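Local coordinates for protein (tenascin) (PDB 1QR4), which is an extracellular matrix protein involved in adhesion, represented by two fibronectin type III domains that probably bind heparin and contactin, at residues 121-126 and 166-171. Residues are numbered along the deposited sequence; the frame is centred on the assembly and turned at random.
Sequences RVDSYR and SVKGFE
V167 O takes two backbone N-H groups at once. D123 N donates to it over 2.9 Å, in the carbonyl plane but with a bent N-H...O angle. S124 N lies 3.0 Å from the same V167 O, and its N-H points nearly straight at it (169°). V167 N answers by donating to S124 O over 2.9 Å. Two consecutive residues facing one make this a classic beta bulge, at the start of strand 124-131 where it pairs antiparallel with the end of strand 159-168, the two inner strands of the four-stranded sheet of this fibronectin type III domain. From the bulge itself, the D123 side chain reaches the type II' turn K168-E171. Its OD2 accepts G169 N at 2.9 Å from above the carboxylate plane. A water donates to both D123 OD2 and G169 O, giving the turn a second link to the carboxylate. An alanine at D123 would probably leave G169 N without its carboxylate acceptor and the water with one partner fewer. K168 NZ is 4.3 Å from D123 OD1, too far for a salt bridge, though the opposite charges may still attract. On the S124 side of the sheet, V167 CG2 sits over one face of the R126 guanidinium. Opposite, S166 OG lies 3.7 Å from Y125 CE1 and hydrogen-bonds to G96 O.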
loop_
_atom_site.group_PDB
_atom_site.type_symbol
_atom_site.label_atom_id
_atom_site.label_comp_id
_atom_site.label_asym_id
_atom_site.label_seq_id
_atom_site.Cartn_x
_atom_site.Cartn_y
_atom_site.Cartn_z
ATOM N N ARG A 121 -5.608 7.358 -6.867
ATOM C CA ARG A 121 -5.264 7.780 -8.214
ATOM C C ARG A 121 -4.397 6.687 -8.822
ATOM O O ARG A 121 -3.406 6.271 -8.224
ATOM C CB ARG A 121 -4.524 9.109 -8.156
ATOM C CG ARG A 121 -3.865 9.522 -9.445
ATOM C CD ARG A 121 -3.204 10.867 -9.259
ATOM N NE ARG A 121 -2.309 11.206 -10.360
ATOM C CZ ARG A 121 -1.807 12.421 -10.564
ATOM N NH1 ARG A 121 -2.120 13.415 -9.742
ATOM N NH2 ARG A 121 -0.978 12.639 -11.580
ATOM N N VAL A 122 -4.794 6.207 -9.997
ATOM C CA VAL A 122 -4.075 5.127 -10.668
ATOM C C VAL A 122 -3.873 5.363 -12.160
ATOM O O VAL A 122 -4.814 5.722 -12.872
ATOM C CB VAL A 122 -4.799 3.765 -10.447
ATOM C CG1 VAL A 122 -6.309 3.953 -10.466
ATOM C CG2 VAL A 122 -4.395 2.754 -11.513
ATOM N N ASP A 123 -2.648 5.118 -12.628
ATOM C CA ASP A 123 -2.293 5.303 -14.035
ATOM C C ASP A 123 -2.639 4.098 -14.905
ATOM O O ASP A 123 -3.200 4.262 -15.991
ATOM C CB ASP A 123 -0.799 5.595 -14.196
ATOM C CG ASP A 123 -0.350 6.828 -13.452
ATOM O OD1 ASP A 123 -1.198 7.573 -12.911
ATOM O OD2 ASP A 123 0.879 7.047 -13.419
ATOM N N SER A 124 -2.267 2.899 -14.444
ATOM C CA SER A 124 -2.530 1.653 -15.181
ATOM C C SER A 124 -2.691 0.413 -14.277
ATOM O O SER A 124 -2.664 0.519 -13.049
ATOM C CB SER A 124 -1.413 1.405 -16.212
ATOM O OG SER A 124 -0.134 1.338 -15.599
ATOM N N TYR A 125 -2.894 -0.754 -14.895
ATOM C CA TYR A 125 -3.037 -2.017 -14.165
ATOM C C TYR A 125 -2.224 -3.096 -14.868
ATOM O O TYR A 125 -2.235 -3.172 -16.092
ATOM C CB TYR A 125 -4.490 -2.487 -14.151
ATOM C CG TYR A 125 -5.459 -1.572 -13.455
ATOM C CD1 TYR A 125 -5.615 -1.617 -12.073
ATOM C CD2 TYR A 125 -6.251 -0.682 -14.179
ATOM C CE1 TYR A 125 -6.535 -0.800 -11.428
ATOM C CE2 TYR A 125 -7.173 0.144 -13.541
ATOM C CZ TYR A 125 -7.307 0.075 -12.169
ATOM O OH TYR A 125 -8.222 0.877 -11.534
ATOM N N ARG A 126 -1.497 -3.914 -14.114
ATOM C CA ARG A 126 -0.741 -5.004 -14.724
ATOM C C ARG A 126 -1.432 -6.343 -14.426
ATOM O O ARG A 126 -1.429 -6.841 -13.287
ATOM C CB ARG A 126 0.723 -5.007 -14.277
ATOM C CG ARG A 126 1.672 -4.532 -15.374
ATOM C CD ARG A 126 3.128 -4.913 -15.098
ATOM N NE ARG A 126 3.806 -3.961 -14.218
ATOM C CZ ARG A 126 4.215 -2.751 -14.595
ATOM N NH1 ARG A 126 4.017 -2.333 -15.841
ATOM N NH2 ARG A 126 4.834 -1.962 -13.725
ATOM N N SER A 166 -2.150 -2.592 -9.433
ATOM C CA SER A 166 -2.339 -1.176 -9.783
ATOM C C SER A 166 -0.965 -0.530 -9.924
ATOM O O SER A 166 -0.028 -0.873 -9.185
ATOM C CB SER A 166 -3.071 -0.416 -8.689
ATOM O OG SER A 166 -4.328 -0.982 -8.428
ATOM N N VAL A 167 -0.853 0.428 -10.839
ATOM C CA VAL A 167 0.406 1.127 -11.058
ATOM C C VAL A 167 0.187 2.633 -11.167
ATOM O O VAL A 167 -0.725 3.099 -11.847
ATOM C CB VAL A 167 1.122 0.633 -12.338
ATOM C CG1 VAL A 167 2.475 1.319 -12.475
ATOM C CG2 VAL A 167 1.313 -0.859 -12.297
ATOM N N LYS A 168 1.006 3.385 -10.450
ATOM C CA LYS A 168 0.938 4.836 -10.490
ATOM C C LYS A 168 2.384 5.308 -10.464
ATOM O O LYS A 168 3.118 5.065 -9.504
ATOM C CB LYS A 168 0.146 5.388 -9.306
ATOM C CG LYS A 168 -0.218 6.860 -9.453
ATOM C CD LYS A 168 0.496 7.735 -8.426
ATOM C CE LYS A 168 0.333 9.228 -8.731
ATOM N NZ LYS A 168 1.066 9.670 -9.967
ATOM N N GLY A 169 2.804 5.911 -11.568
ATOM C CA GLY A 169 4.169 6.365 -11.677
ATOM C C GLY A 169 5.023 5.125 -11.784
ATOM O O GLY A 169 4.977 4.441 -12.798
ATOM N N PHE A 170 5.756 4.811 -10.717
ATOM C CA PHE A 170 6.629 3.627 -10.667
ATOM C C PHE A 170 6.159 2.702 -9.555
ATOM O O PHE A 170 6.660 1.581 -9.401
ATOM C CB PHE A 170 8.082 4.029 -10.390
ATOM C CG PHE A 170 8.568 5.135 -11.260
ATOM C CD1 PHE A 170 9.040 4.871 -12.540
ATOM C CD2 PHE A 170 8.498 6.454 -10.825
ATOM C CE1 PHE A 170 9.430 5.909 -13.380
ATOM C CE2 PHE A 170 8.884 7.499 -11.656
ATOM C CZ PHE A 170 9.351 7.226 -12.935
ATOM N N GLU A 171 5.224 3.210 -8.758
ATOM C CA GLU A 171 4.664 2.454 -7.658
ATOM C C GLU A 171 3.668 1.430 -8.163
ATOM O O GLU A 171 2.854 1.716 -9.051
ATOM C CB GLU A 171 3.989 3.390 -6.650
ATOM C CG GLU A 171 4.959 4.298 -5.912
ATOM C CD GLU A 171 6.075 3.522 -5.230
ATOM O OE1 GLU A 171 5.839 3.006 -4.115
ATOM O OE2 GLU A 171 7.183 3.424 -5.809
HETATM O O HOH W 1 2.343 4.276 -14.259
#